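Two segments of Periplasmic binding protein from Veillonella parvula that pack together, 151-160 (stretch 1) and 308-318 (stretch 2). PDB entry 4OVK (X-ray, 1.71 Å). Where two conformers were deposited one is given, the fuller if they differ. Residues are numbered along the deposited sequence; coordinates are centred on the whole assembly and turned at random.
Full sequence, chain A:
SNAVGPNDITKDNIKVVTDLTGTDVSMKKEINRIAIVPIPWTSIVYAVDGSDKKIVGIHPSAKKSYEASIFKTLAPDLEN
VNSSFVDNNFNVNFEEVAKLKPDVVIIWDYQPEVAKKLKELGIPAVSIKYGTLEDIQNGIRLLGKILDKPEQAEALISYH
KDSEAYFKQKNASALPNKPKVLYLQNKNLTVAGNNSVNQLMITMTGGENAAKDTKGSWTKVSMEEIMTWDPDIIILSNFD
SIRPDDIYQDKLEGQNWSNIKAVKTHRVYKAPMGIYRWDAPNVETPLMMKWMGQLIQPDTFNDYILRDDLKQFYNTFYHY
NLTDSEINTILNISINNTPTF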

# COMPACT_ATOMS: atom_id res chain seq x y z
N GLU A 151 5.90 -21.33 -0.23
CA GLU A 151 4.71 -21.54 0.56
C GLU A 151 4.18 -20.22 1.12
O GLU A 151 2.99 -19.96 1.03
CB GLU A 151 4.96 -22.55 1.68
CG GLU A 151 5.25 -23.96 1.15
CD GLU A 151 5.57 -24.96 2.25
OE1 GLU A 151 5.33 -26.16 2.05
OE2 GLU A 151 6.07 -24.54 3.32
N GLN A 152 5.06 -19.38 1.69
CA GLN A 152 4.62 -18.09 2.21
C GLN A 152 4.10 -17.22 1.07
O GLN A 152 3.07 -16.57 1.21
CB GLN A 152 5.71 -17.36 3.00
CG GLN A 152 5.25 -16.01 3.57
CD GLN A 152 5.21 -15.92 5.09
OE1 GLN A 152 4.81 -16.86 5.77
NE2 GLN A 152 5.61 -14.76 5.62
N ALA A 153 4.78 -17.23 -0.08
CA ALA A 153 4.35 -16.43 -1.22
C ALA A 153 2.97 -16.88 -1.68
O ALA A 153 2.06 -16.05 -1.84
CB ALA A 153 5.37 -16.52 -2.36
N GLU A 154 2.78 -18.19 -1.86
CA GLU A 154 1.46 -18.68 -2.26
C GLU A 154 0.39 -18.45 -1.18
O GLU A 154 -0.76 -18.20 -1.52
CB GLU A 154 1.50 -20.15 -2.69
CG GLU A 154 2.27 -20.41 -3.98
CD GLU A 154 1.80 -19.61 -5.20
OE1 GLU A 154 0.60 -19.26 -5.31
OE2 GLU A 154 2.64 -19.35 -6.09
N ALA A 155 0.76 -18.51 0.10
CA ALA A 155 -0.21 -18.20 1.16
C ALA A 155 -0.68 -16.74 1.08
O ALA A 155 -1.86 -16.45 1.25
CB ALA A 155 0.36 -18.52 2.53
N LEU A 156 0.24 -15.83 0.78
CA LEU A 156 -0.09 -14.41 0.59
C LEU A 156 -0.97 -14.22 -0.65
O LEU A 156 -1.94 -13.49 -0.62
CB LEU A 156 1.18 -13.55 0.46
CG LEU A 156 1.94 -13.30 1.76
CD1 LEU A 156 3.36 -12.80 1.48
CD2 LEU A 156 1.19 -12.33 2.67
N ILE A 157 -0.64 -14.91 -1.73
CA ILE A 157 -1.41 -14.77 -2.96
C ILE A 157 -2.82 -15.33 -2.77
O ILE A 157 -3.79 -14.70 -3.21
CB ILE A 157 -0.71 -15.44 -4.15
CG1 ILE A 157 0.58 -14.67 -4.48
CG2 ILE A 157 -1.62 -15.47 -5.37
CD1 ILE A 157 1.58 -15.50 -5.26
N SER A 158 -2.92 -16.48 -2.11
CA SER A 158 -4.22 -17.09 -1.79
C SER A 158 -5.07 -16.18 -0.92
O SER A 158 -6.28 -16.09 -1.11
CB SER A 158 -4.05 -18.44 -1.10
OG SER A 158 -3.52 -19.41 -2.00
N TYR A 159 -4.43 -15.52 0.04
CA TYR A 159 -5.11 -14.57 0.91
C TYR A 159 -5.72 -13.44 0.07
O TYR A 159 -6.88 -13.11 0.24
CB TYR A 159 -4.13 -14.03 1.96
CG TYR A 159 -4.78 -13.21 3.05
CD1 TYR A 159 -5.32 -13.81 4.19
CD2 TYR A 159 -4.83 -11.83 2.95
CE1 TYR A 159 -5.91 -13.04 5.20
CE2 TYR A 159 -5.41 -11.06 3.94
CZ TYR A 159 -5.96 -11.67 5.05
OH TYR A 159 -6.51 -10.86 6.01
N HIS A 160 -4.94 -12.88 -0.85
CA HIS A 160 -5.44 -11.85 -1.77
C HIS A 160 -6.54 -12.37 -2.68
O HIS A 160 -7.57 -11.71 -2.85
CB HIS A 160 -4.30 -11.27 -2.61
CG HIS A 160 -3.47 -10.26 -1.88
ND1 HIS A 160 -3.22 -9.00 -2.38
CD2 HIS A 160 -2.86 -10.31 -0.67
CE1 HIS A 160 -2.48 -8.33 -1.51
NE2 HIS A 160 -2.26 -9.10 -0.46
N ASP A 308 -9.65 -8.83 14.38
CA ASP A 308 -9.22 -10.23 14.40
C ASP A 308 -8.44 -10.59 13.14
O ASP A 308 -7.45 -11.30 13.21
CB ASP A 308 -10.41 -11.18 14.55
CG ASP A 308 -11.13 -11.03 15.87
OD1 ASP A 308 -10.57 -10.43 16.80
OD2 ASP A 308 -12.28 -11.52 15.98
N ASP A 309 -8.92 -10.12 12.00
CA ASP A 309 -8.28 -10.44 10.73
C ASP A 309 -6.90 -9.77 10.67
O ASP A 309 -5.95 -10.36 10.16
CB ASP A 309 -9.13 -9.99 9.55
CG ASP A 309 -10.44 -10.74 9.46
OD1 ASP A 309 -10.66 -11.75 10.17
OD2 ASP A 309 -11.28 -10.29 8.64
N LEU A 310 -6.80 -8.55 11.19
CA LEU A 310 -5.51 -7.84 11.27
C LEU A 310 -4.54 -8.62 12.17
O LEU A 310 -3.40 -8.86 11.78
CB LEU A 310 -5.74 -6.42 11.79
CG LEU A 310 -4.54 -5.51 11.98
CD1 LEU A 310 -3.86 -5.22 10.64
CD2 LEU A 310 -4.91 -4.22 12.66
N LYS A 311 -4.99 -9.02 13.37
CA LYS A 311 -4.14 -9.79 14.27
C LYS A 311 -3.69 -11.10 13.63
O LYS A 311 -2.51 -11.48 13.73
CB LYS A 311 -4.84 -10.08 15.59
CG LYS A 311 -5.02 -8.83 16.43
CD LYS A 311 -5.99 -9.05 17.58
CE LYS A 311 -5.36 -9.92 18.64
NZ LYS A 311 -6.18 -9.88 19.88
N GLN A 312 -4.62 -11.79 12.98
CA GLN A 312 -4.32 -13.05 12.32
C GLN A 312 -3.25 -12.86 11.24
O GLN A 312 -2.31 -13.66 11.17
CB GLN A 312 -5.57 -13.67 11.70
CG GLN A 312 -5.34 -14.97 10.97
CD GLN A 312 -6.58 -15.42 10.21
OE1 GLN A 312 -6.95 -14.85 9.17
NE2 GLN A 312 -7.22 -16.45 10.71
N PHE A 313 -3.41 -11.83 10.43
CA PHE A 313 -2.46 -11.54 9.34
C PHE A 313 -1.04 -11.30 9.90
O PHE A 313 -0.07 -11.92 9.45
CB PHE A 313 -2.93 -10.35 8.52
CG PHE A 313 -2.13 -10.12 7.26
CD1 PHE A 313 -0.93 -9.43 7.29
CD2 PHE A 313 -2.60 -10.59 6.05
CE1 PHE A 313 -0.21 -9.20 6.12
CE2 PHE A 313 -1.88 -10.38 4.89
CZ PHE A 313 -0.68 -9.70 4.93
N TYR A 314 -0.92 -10.43 10.91
CA TYR A 314 0.39 -10.11 11.51
C TYR A 314 1.00 -11.34 12.17
O TYR A 314 2.19 -11.59 12.05
CB TYR A 314 0.27 -8.91 12.49
CG TYR A 314 0.36 -7.58 11.77
CD1 TYR A 314 -0.50 -7.27 10.71
CD2 TYR A 314 1.31 -6.64 12.12
CE1 TYR A 314 -0.38 -6.10 10.01
CE2 TYR A 314 1.44 -5.45 11.41
CZ TYR A 314 0.59 -5.17 10.37
OH TYR A 314 0.73 -4.01 9.65
N ASN A 315 0.18 -12.13 12.86
CA ASN A 315 0.68 -13.36 13.48
C ASN A 315 1.17 -14.37 12.43
O ASN A 315 2.25 -14.97 12.58
CB ASN A 315 -0.40 -14.00 14.37
CG ASN A 315 0.03 -15.36 14.88
OD1 ASN A 315 -0.27 -16.40 14.28
ND2 ASN A 315 0.77 -15.36 15.97
N THR A 316 0.38 -14.56 11.38
CA THR A 316 0.67 -15.61 10.38
C THR A 316 1.89 -15.26 9.55
O THR A 316 2.80 -16.10 9.37
CB THR A 316 -0.56 -15.82 9.46
OG1 THR A 316 -1.65 -16.33 10.24
CG2 THR A 316 -0.26 -16.81 8.33
N PHE A 317 1.93 -14.04 9.06
CA PHE A 317 2.95 -13.66 8.09
C PHE A 317 4.19 -13.00 8.69
O PHE A 317 5.30 -13.16 8.15
CB PHE A 317 2.31 -12.81 6.99
CG PHE A 317 1.28 -13.56 6.19
CD1 PHE A 317 1.65 -14.67 5.42
CD2 PHE A 317 -0.05 -13.20 6.23
CE1 PHE A 317 0.71 -15.38 4.70
CE2 PHE A 317 -0.99 -13.90 5.50
CZ PHE A 317 -0.62 -14.99 4.72
N TYR A 318 4.03 -12.28 9.80
CA TYR A 318 5.15 -11.55 10.39
C TYR A 318 5.59 -12.14 11.75
O TYR A 318 6.58 -11.68 12.31
CB TYR A 318 4.79 -10.08 10.62
CG TYR A 318 4.17 -9.33 9.48
CD1 TYR A 318 4.46 -9.61 8.15
CD2 TYR A 318 3.30 -8.27 9.73
CE1 TYR A 318 3.90 -8.88 7.12
CE2 TYR A 318 2.74 -7.54 8.70
CZ TYR A 318 3.05 -7.84 7.39
OH TYR A 318 2.50 -7.11 6.37
O HOH W 1 5.82 -17.17 8.20
O HOH W 2 -6.42 -12.14 8.25

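Two nearly antiparallel helices, far apart in sequence, pack here through a small aromatic and aliphatic core that is closed at each end by polar groups and a water. The N-to-C directions of the helices lie 161° apart, and the axes come no closer than 11.4 Å, a wide spacing that large side chains fill; the two stretches together bury 402 Å².

Phe-317 gives up the most surface. Its CA-to-CB bond points sideways, but, with chi1 m, the ring end comes nearer the first helix, where Leu-156 covers one face: CD2 of Leu-156 lies 3.5 Å from the centroid of the Phe-317 ring, only 6° off its normal, a CH-pi contact. The small methyl of Ala-155 suits the ring edge, with Ala-155 CB 3.8 Å from Phe-317 CE1. The same Leu-156 CD2 also lies 3.9 Å from Phe-313 CZ, so one branched aliphatic residue serves two aromatic rings a helical turn apart. Leu-156, Phe-313 and Phe-317 are buried, and phenylalanine suits its places because its flat, wholly apolar ring offers faces and edges for packing with no polar group to satisfy.

Phe-313 and Tyr-159 both point toward the opposing helix with chi1 t, and they meet edge-to-face: the edge of Phe-313 approaches the face of Tyr-159, with centroids 5.1 Å apart, planes at 64°, and Phe-313 CD2 3.5 Å from Tyr-159 CE2. Tyrosine suits this partly exposed position because its ring packs against Phe-313 while its hydroxyl bonds an ordered water. Tyr-159 OH donates to O of water 2 at 2.6 Å, and that O donates in turn to Asp-309 O (2.7 Å) and Gln-312 OE1 (2.9 Å).

At the other end, the long side chain of Gln-152 spans the gap. Gln-152 NE2 donates to Phe-317 O at 3.0 Å, while Gln-152 OE1 accepts from O of water 1 at 2.6 Å; the bond from water 1 O to Thr-316 O, at 3.4 Å, is weak.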